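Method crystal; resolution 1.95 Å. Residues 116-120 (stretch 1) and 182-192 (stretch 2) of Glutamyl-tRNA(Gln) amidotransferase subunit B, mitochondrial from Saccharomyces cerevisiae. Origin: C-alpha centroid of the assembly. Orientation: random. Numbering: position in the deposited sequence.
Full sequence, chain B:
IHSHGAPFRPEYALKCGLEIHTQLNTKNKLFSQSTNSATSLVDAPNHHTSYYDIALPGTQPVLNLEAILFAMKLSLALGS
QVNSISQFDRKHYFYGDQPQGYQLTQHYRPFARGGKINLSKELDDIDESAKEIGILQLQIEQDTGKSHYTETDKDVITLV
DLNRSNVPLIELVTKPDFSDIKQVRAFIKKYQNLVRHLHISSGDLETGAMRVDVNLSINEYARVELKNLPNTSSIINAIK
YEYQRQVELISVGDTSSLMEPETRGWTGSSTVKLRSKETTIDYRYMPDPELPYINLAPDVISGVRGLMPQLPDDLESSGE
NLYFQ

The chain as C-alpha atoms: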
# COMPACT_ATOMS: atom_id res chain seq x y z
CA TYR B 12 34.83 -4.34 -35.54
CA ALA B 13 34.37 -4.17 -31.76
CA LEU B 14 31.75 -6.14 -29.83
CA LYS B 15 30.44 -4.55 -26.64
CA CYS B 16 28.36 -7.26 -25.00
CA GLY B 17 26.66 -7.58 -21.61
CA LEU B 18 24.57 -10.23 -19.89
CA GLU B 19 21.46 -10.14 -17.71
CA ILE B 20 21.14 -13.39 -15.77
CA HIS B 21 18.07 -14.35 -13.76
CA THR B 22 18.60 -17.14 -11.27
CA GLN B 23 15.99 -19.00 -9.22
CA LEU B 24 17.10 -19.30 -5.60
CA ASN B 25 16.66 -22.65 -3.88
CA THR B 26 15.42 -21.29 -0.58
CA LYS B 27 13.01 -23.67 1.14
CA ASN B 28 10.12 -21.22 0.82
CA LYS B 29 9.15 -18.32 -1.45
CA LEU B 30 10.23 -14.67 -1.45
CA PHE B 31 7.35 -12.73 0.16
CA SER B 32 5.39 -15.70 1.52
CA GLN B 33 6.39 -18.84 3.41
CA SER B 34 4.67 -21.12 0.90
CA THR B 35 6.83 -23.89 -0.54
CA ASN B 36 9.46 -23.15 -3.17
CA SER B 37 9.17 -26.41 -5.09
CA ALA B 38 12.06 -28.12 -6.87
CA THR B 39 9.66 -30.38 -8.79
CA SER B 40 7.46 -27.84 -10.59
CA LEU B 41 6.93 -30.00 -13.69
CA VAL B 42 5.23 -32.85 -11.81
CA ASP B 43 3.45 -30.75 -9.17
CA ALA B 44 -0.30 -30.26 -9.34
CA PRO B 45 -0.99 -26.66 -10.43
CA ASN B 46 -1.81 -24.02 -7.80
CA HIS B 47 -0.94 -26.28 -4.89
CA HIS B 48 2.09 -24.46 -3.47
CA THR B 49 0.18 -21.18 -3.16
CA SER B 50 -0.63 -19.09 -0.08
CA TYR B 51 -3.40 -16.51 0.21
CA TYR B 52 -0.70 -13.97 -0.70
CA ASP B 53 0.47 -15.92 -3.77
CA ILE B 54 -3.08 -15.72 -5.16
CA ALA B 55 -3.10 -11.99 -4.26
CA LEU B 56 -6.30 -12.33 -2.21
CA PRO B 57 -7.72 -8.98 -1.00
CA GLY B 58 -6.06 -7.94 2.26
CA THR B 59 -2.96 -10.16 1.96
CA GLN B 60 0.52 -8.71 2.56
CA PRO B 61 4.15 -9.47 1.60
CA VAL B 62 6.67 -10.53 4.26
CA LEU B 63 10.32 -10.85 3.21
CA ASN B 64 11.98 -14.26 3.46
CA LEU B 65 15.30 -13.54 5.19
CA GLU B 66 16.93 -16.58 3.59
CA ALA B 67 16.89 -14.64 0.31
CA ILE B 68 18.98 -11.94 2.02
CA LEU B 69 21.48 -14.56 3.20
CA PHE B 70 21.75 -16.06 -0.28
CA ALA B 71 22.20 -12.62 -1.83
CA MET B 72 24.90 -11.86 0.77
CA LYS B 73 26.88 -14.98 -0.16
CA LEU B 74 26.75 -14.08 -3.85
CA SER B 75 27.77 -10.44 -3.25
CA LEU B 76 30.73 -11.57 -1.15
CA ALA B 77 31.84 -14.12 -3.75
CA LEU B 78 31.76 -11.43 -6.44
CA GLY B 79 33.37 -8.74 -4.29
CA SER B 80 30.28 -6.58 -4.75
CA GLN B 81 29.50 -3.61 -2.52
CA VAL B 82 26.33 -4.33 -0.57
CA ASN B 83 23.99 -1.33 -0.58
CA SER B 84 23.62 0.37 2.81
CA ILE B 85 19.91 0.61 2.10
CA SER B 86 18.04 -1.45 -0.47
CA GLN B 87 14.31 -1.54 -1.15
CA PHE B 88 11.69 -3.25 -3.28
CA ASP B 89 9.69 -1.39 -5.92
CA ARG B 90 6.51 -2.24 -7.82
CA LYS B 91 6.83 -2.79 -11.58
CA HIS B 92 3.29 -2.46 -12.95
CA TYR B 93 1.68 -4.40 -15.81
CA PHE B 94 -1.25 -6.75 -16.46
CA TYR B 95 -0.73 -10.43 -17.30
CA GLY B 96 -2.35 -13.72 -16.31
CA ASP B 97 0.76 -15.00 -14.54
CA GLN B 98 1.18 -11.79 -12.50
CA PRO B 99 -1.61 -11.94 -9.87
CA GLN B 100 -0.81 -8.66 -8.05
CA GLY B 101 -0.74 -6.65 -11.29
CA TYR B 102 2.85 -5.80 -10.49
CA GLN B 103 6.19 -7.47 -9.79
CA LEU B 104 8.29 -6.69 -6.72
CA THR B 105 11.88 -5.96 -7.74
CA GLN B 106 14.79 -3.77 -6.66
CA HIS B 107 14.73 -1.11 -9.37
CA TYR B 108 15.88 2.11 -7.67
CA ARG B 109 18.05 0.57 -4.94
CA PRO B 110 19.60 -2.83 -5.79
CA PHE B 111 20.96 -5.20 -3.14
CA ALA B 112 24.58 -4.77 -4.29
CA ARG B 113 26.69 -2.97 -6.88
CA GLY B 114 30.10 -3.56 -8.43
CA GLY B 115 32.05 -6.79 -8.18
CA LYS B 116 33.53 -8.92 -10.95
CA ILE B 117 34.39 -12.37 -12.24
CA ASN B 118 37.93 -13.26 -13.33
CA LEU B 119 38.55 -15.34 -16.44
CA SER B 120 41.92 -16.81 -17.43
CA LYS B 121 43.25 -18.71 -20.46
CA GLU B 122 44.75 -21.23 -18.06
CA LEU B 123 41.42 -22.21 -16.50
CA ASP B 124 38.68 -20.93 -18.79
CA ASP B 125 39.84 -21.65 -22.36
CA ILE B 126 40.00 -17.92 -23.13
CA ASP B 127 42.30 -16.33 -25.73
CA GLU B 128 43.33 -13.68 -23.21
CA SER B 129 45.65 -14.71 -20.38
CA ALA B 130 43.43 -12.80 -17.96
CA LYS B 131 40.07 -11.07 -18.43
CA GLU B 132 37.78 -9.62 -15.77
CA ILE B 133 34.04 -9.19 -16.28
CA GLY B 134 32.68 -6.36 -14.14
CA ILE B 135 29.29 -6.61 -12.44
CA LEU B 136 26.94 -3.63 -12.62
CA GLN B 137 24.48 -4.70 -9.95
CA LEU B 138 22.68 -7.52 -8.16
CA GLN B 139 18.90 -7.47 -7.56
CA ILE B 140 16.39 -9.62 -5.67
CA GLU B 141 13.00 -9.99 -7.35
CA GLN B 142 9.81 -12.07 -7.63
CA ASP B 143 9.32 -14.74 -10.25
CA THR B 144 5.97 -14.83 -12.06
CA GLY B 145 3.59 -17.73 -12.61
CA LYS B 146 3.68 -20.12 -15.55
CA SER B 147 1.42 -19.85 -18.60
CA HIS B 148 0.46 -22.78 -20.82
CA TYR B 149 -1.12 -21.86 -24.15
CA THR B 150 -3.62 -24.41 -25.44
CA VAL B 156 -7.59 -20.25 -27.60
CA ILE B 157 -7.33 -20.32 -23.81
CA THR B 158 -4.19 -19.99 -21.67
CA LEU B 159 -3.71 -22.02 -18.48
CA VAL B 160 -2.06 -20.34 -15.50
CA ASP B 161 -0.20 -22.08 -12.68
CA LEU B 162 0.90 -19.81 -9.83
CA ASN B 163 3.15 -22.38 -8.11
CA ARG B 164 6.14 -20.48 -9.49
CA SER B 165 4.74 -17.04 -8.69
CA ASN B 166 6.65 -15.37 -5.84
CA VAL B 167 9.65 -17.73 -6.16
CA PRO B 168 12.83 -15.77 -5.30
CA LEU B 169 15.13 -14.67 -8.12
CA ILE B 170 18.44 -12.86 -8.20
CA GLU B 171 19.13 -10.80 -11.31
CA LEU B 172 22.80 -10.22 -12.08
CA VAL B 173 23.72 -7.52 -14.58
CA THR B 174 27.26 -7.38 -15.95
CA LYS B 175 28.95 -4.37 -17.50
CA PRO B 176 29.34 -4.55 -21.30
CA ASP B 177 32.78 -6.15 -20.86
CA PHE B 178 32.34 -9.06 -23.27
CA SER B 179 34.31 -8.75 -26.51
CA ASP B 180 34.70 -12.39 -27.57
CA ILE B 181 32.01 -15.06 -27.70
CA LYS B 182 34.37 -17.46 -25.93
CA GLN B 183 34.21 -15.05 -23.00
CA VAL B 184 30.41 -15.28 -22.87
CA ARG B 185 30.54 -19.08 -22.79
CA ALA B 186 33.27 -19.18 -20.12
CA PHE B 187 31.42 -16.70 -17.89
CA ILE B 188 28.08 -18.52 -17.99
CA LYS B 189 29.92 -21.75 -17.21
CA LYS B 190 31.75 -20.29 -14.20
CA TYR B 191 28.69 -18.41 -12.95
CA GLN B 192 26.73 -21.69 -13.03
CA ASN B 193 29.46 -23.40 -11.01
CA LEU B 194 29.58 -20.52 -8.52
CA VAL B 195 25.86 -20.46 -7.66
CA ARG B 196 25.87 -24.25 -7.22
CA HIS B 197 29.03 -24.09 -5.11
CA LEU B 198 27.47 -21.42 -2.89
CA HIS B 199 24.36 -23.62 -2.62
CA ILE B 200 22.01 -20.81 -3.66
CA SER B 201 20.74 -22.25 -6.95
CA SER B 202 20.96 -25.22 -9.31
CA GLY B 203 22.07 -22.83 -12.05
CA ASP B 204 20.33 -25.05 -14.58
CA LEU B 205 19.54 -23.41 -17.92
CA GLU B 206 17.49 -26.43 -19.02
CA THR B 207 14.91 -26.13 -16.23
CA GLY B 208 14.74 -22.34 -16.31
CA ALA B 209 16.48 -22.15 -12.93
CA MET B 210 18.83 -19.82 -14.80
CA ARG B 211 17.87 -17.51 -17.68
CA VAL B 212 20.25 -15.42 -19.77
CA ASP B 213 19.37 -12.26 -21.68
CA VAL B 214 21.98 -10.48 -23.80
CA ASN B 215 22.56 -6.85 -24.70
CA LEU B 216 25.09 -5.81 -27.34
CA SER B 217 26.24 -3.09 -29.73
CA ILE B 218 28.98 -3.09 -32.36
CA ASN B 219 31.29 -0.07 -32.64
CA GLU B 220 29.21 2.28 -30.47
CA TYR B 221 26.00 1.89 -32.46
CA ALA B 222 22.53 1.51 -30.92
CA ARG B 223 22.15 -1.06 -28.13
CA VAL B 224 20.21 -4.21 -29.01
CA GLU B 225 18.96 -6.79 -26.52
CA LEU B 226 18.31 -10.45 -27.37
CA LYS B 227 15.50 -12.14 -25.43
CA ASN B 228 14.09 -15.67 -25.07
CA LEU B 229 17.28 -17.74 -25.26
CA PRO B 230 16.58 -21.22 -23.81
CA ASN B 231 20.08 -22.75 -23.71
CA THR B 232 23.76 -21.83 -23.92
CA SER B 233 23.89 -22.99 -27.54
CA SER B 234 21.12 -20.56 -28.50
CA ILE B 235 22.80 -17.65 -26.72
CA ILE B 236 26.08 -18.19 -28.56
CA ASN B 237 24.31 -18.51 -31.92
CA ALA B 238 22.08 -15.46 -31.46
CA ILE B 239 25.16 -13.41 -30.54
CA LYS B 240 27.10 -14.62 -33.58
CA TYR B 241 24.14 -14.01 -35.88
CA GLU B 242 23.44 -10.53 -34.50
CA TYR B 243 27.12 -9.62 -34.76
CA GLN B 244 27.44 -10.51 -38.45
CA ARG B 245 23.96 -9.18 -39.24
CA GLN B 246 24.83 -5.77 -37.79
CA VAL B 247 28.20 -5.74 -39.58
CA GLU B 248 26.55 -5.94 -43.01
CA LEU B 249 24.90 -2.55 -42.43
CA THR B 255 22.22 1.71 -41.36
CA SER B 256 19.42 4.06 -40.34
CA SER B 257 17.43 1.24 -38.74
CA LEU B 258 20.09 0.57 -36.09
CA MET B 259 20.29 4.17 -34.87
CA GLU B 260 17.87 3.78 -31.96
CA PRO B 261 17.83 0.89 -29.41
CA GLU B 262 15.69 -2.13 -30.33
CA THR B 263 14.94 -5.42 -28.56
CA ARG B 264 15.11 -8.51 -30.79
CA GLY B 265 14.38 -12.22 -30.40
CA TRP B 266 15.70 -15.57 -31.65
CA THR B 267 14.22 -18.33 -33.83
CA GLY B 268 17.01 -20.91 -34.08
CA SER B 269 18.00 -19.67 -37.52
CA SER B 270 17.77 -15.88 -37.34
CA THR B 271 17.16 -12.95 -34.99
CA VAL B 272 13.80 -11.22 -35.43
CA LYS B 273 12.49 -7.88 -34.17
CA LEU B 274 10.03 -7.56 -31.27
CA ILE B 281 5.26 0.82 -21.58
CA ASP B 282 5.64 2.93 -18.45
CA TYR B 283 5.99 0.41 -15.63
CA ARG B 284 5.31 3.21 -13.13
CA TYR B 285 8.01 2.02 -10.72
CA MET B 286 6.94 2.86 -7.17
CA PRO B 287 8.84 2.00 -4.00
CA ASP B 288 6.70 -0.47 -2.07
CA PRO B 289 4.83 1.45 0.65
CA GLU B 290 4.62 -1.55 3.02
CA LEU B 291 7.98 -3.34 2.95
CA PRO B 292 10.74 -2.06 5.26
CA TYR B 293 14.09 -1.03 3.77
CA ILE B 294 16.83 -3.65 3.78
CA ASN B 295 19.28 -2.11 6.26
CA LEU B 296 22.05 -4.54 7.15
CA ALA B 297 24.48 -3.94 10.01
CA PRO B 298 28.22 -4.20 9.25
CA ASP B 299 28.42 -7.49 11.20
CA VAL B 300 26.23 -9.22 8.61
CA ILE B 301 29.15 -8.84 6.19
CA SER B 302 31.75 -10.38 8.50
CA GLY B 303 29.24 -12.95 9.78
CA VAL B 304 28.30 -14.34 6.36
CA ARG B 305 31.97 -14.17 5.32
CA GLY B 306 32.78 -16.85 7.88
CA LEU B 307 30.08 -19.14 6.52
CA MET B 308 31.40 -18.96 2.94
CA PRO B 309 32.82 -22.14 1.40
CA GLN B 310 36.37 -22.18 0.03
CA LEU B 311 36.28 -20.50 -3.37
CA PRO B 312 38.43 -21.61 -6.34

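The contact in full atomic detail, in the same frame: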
# COMPACT_ATOMS: atom_id res chain seq x y z
N LYS B 116 32.97 -8.44 -9.69
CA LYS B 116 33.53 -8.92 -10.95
C LYS B 116 33.73 -10.42 -10.94
O LYS B 116 33.67 -11.06 -9.89
CB LYS B 116 34.88 -8.24 -11.21
CG LYS B 116 35.94 -8.65 -10.21
CD LYS B 116 37.21 -7.84 -10.37
CE LYS B 116 38.28 -8.33 -9.41
NZ LYS B 116 39.49 -7.45 -9.41
N ILE B 117 33.98 -10.98 -12.12
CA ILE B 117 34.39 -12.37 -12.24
C ILE B 117 35.64 -12.46 -13.12
O ILE B 117 35.67 -11.93 -14.23
CB ILE B 117 33.26 -13.27 -12.80
CG1 ILE B 117 32.18 -13.47 -11.74
CG2 ILE B 117 33.81 -14.62 -13.23
CD1 ILE B 117 31.15 -14.52 -12.10
N ASN B 118 36.67 -13.12 -12.60
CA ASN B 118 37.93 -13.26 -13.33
C ASN B 118 37.97 -14.48 -14.23
O ASN B 118 37.62 -15.59 -13.82
CB ASN B 118 39.10 -13.30 -12.34
CG ASN B 118 39.33 -11.97 -11.66
OD1 ASN B 118 39.35 -10.92 -12.31
ND2 ASN B 118 39.49 -11.99 -10.34
N LEU B 119 38.38 -14.26 -15.48
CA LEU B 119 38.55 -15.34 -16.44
C LEU B 119 40.02 -15.41 -16.86
O LEU B 119 40.66 -14.38 -17.04
CB LEU B 119 37.66 -15.13 -17.66
CG LEU B 119 36.17 -14.92 -17.41
CD1 LEU B 119 35.44 -14.60 -18.71
CD2 LEU B 119 35.56 -16.15 -16.75
N SER B 120 40.54 -16.62 -17.01
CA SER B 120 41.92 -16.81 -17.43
C SER B 120 42.01 -17.86 -18.54
O SER B 120 41.19 -18.78 -18.60
CB SER B 120 42.79 -17.24 -16.25
OG SER B 120 42.38 -18.50 -15.74
N LYS B 182 33.78 -16.48 -26.83
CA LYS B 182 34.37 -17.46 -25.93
C LYS B 182 34.30 -16.97 -24.49
O LYS B 182 34.24 -17.76 -23.55
CB LYS B 182 35.83 -17.73 -26.32
N GLN B 183 34.32 -15.65 -24.32
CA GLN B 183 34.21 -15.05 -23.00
C GLN B 183 32.82 -15.28 -22.43
O GLN B 183 32.67 -15.64 -21.26
CB GLN B 183 34.51 -13.55 -23.07
CG GLN B 183 35.94 -13.22 -23.46
CD GLN B 183 36.15 -11.75 -23.72
OE1 GLN B 183 35.21 -10.96 -23.70
NE2 GLN B 183 37.40 -11.36 -23.97
N VAL B 184 31.80 -15.08 -23.27
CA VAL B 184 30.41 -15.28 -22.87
C VAL B 184 30.18 -16.71 -22.38
O VAL B 184 29.58 -16.92 -21.33
CB VAL B 184 29.44 -14.95 -24.02
CG1 VAL B 184 28.02 -15.38 -23.67
CG2 VAL B 184 29.49 -13.46 -24.34
N ARG B 185 30.68 -17.67 -23.15
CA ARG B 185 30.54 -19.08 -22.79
C ARG B 185 31.25 -19.42 -21.48
O ARG B 185 30.71 -20.14 -20.64
CB ARG B 185 31.04 -19.99 -23.92
CG ARG B 185 31.25 -21.44 -23.51
CD ARG B 185 31.53 -22.35 -24.71
NE ARG B 185 30.30 -22.79 -25.36
CZ ARG B 185 29.94 -22.46 -26.60
NH1 ARG B 185 30.73 -21.69 -27.34
NH2 ARG B 185 28.80 -22.91 -27.10
N ALA B 186 32.47 -18.91 -21.31
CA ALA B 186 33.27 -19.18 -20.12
C ALA B 186 32.65 -18.56 -18.86
O ALA B 186 32.73 -19.13 -17.78
CB ALA B 186 34.70 -18.70 -20.31
N PHE B 187 32.04 -17.39 -19.02
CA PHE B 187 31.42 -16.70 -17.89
C PHE B 187 30.18 -17.44 -17.39
O PHE B 187 30.03 -17.67 -16.19
CB PHE B 187 31.05 -15.27 -18.29
CG PHE B 187 30.42 -14.47 -17.18
CD1 PHE B 187 31.20 -13.74 -16.30
CD2 PHE B 187 29.04 -14.45 -17.03
CE1 PHE B 187 30.61 -13.01 -15.28
CE2 PHE B 187 28.45 -13.72 -16.01
CZ PHE B 187 29.24 -13.00 -15.14
N ILE B 188 29.29 -17.79 -18.32
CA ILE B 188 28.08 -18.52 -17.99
C ILE B 188 28.42 -19.83 -17.29
O ILE B 188 27.79 -20.20 -16.30
CB ILE B 188 27.25 -18.81 -19.25
CG1 ILE B 188 26.75 -17.50 -19.87
CG2 ILE B 188 26.08 -19.73 -18.93
CD1 ILE B 188 26.01 -17.69 -21.17
N LYS B 189 29.45 -20.50 -17.79
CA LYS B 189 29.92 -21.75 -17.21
C LYS B 189 30.40 -21.57 -15.77
O LYS B 189 30.03 -22.34 -14.89
CB LYS B 189 31.06 -22.33 -18.06
CG LYS B 189 31.43 -23.76 -17.73
CD LYS B 189 32.79 -24.11 -18.32
CE LYS B 189 32.93 -25.61 -18.55
NZ LYS B 189 32.07 -26.07 -19.68
N LYS B 190 31.21 -20.54 -15.54
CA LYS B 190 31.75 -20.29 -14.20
C LYS B 190 30.67 -19.77 -13.26
O LYS B 190 30.65 -20.11 -12.07
CB LYS B 190 32.93 -19.32 -14.24
CG LYS B 190 33.59 -19.13 -12.89
CD LYS B 190 34.83 -18.24 -12.96
CE LYS B 190 35.88 -18.83 -13.88
NZ LYS B 190 37.25 -18.31 -13.59
N TYR B 191 29.77 -18.93 -13.78
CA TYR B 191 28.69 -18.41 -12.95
C TYR B 191 27.78 -19.55 -12.48
O TYR B 191 27.34 -19.56 -11.33
CB TYR B 191 27.88 -17.35 -13.70
CG TYR B 191 26.87 -16.65 -12.81
CD1 TYR B 191 27.28 -15.94 -11.69
CD2 TYR B 191 25.51 -16.70 -13.10
CE1 TYR B 191 26.38 -15.31 -10.87
CE2 TYR B 191 24.59 -16.06 -12.28
CZ TYR B 191 25.03 -15.36 -11.17
OH TYR B 191 24.13 -14.72 -10.35
N GLN B 192 27.50 -20.49 -13.37
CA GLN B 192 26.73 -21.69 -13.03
C GLN B 192 27.40 -22.45 -11.90
O GLN B 192 26.75 -22.80 -10.91
CB GLN B 192 26.59 -22.61 -14.24
CG GLN B 192 25.48 -22.24 -15.20
CD GLN B 192 25.30 -23.29 -16.29
OE1 GLN B 192 26.15 -23.42 -17.18
NE2 GLN B 192 24.21 -24.04 -16.22

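A short strand, 116-120, lies across one face of a helix that runs through 182-192, its direction turned 120° from that of the helix. The axes come within 9.5 Å, and the CA atoms of L119 and F187 mark the nearest backbone register at 7.4 Å, a gap that side chains must fill.

The strand fills it by alternation. I117 points its CA-to-CB bond at the helix, L119 starts out sideways but brings its end inward, and K116, N118 and S120 point away. Two branched aliphatic residues, two positions apart, therefore supply nearly all of the strand's bumps.

The helix answers with residues spaced by three and four. I117 CD1 reaches into the notch between two aromatic rings one turn apart, 3.6 Å from F187 CE1 and 4.1 Å from Y191 CD1, and meets both rings obliquely. I117 CG2 also packs against the lysine, 3.8 Å from K190 CD.

L119 settles over the preceding turn, beside the small side chain of A186. L119 CD1 sits 3.9 Å from Q183 O and L119 CD2 4.2 Å from A186 O; these are van der Waals contacts of methyl carbons, and both carbonyls also accept helical hydrogen bonds, from F187 N and K190 N. The side-chain contact with alanine is looser, L119 CD2 to A186 CB at 4.5 Å.

K190 does double duty at the margin. Its methylenes extend the greasy surface, with K190 CE 3.9 Å from L119 CD2, while the ammonium group passes beyond them and donates a hydrogen bond from K190 NZ to N118 O at 2.8 Å. The strand's outward-facing asparagine thus contributes through its backbone, and the charged end of K190 lies beside the strand backbone. The rule is compact: aliphatic bumps in helical hollows, flanked by one long lysine that ends in a hydrogen bond.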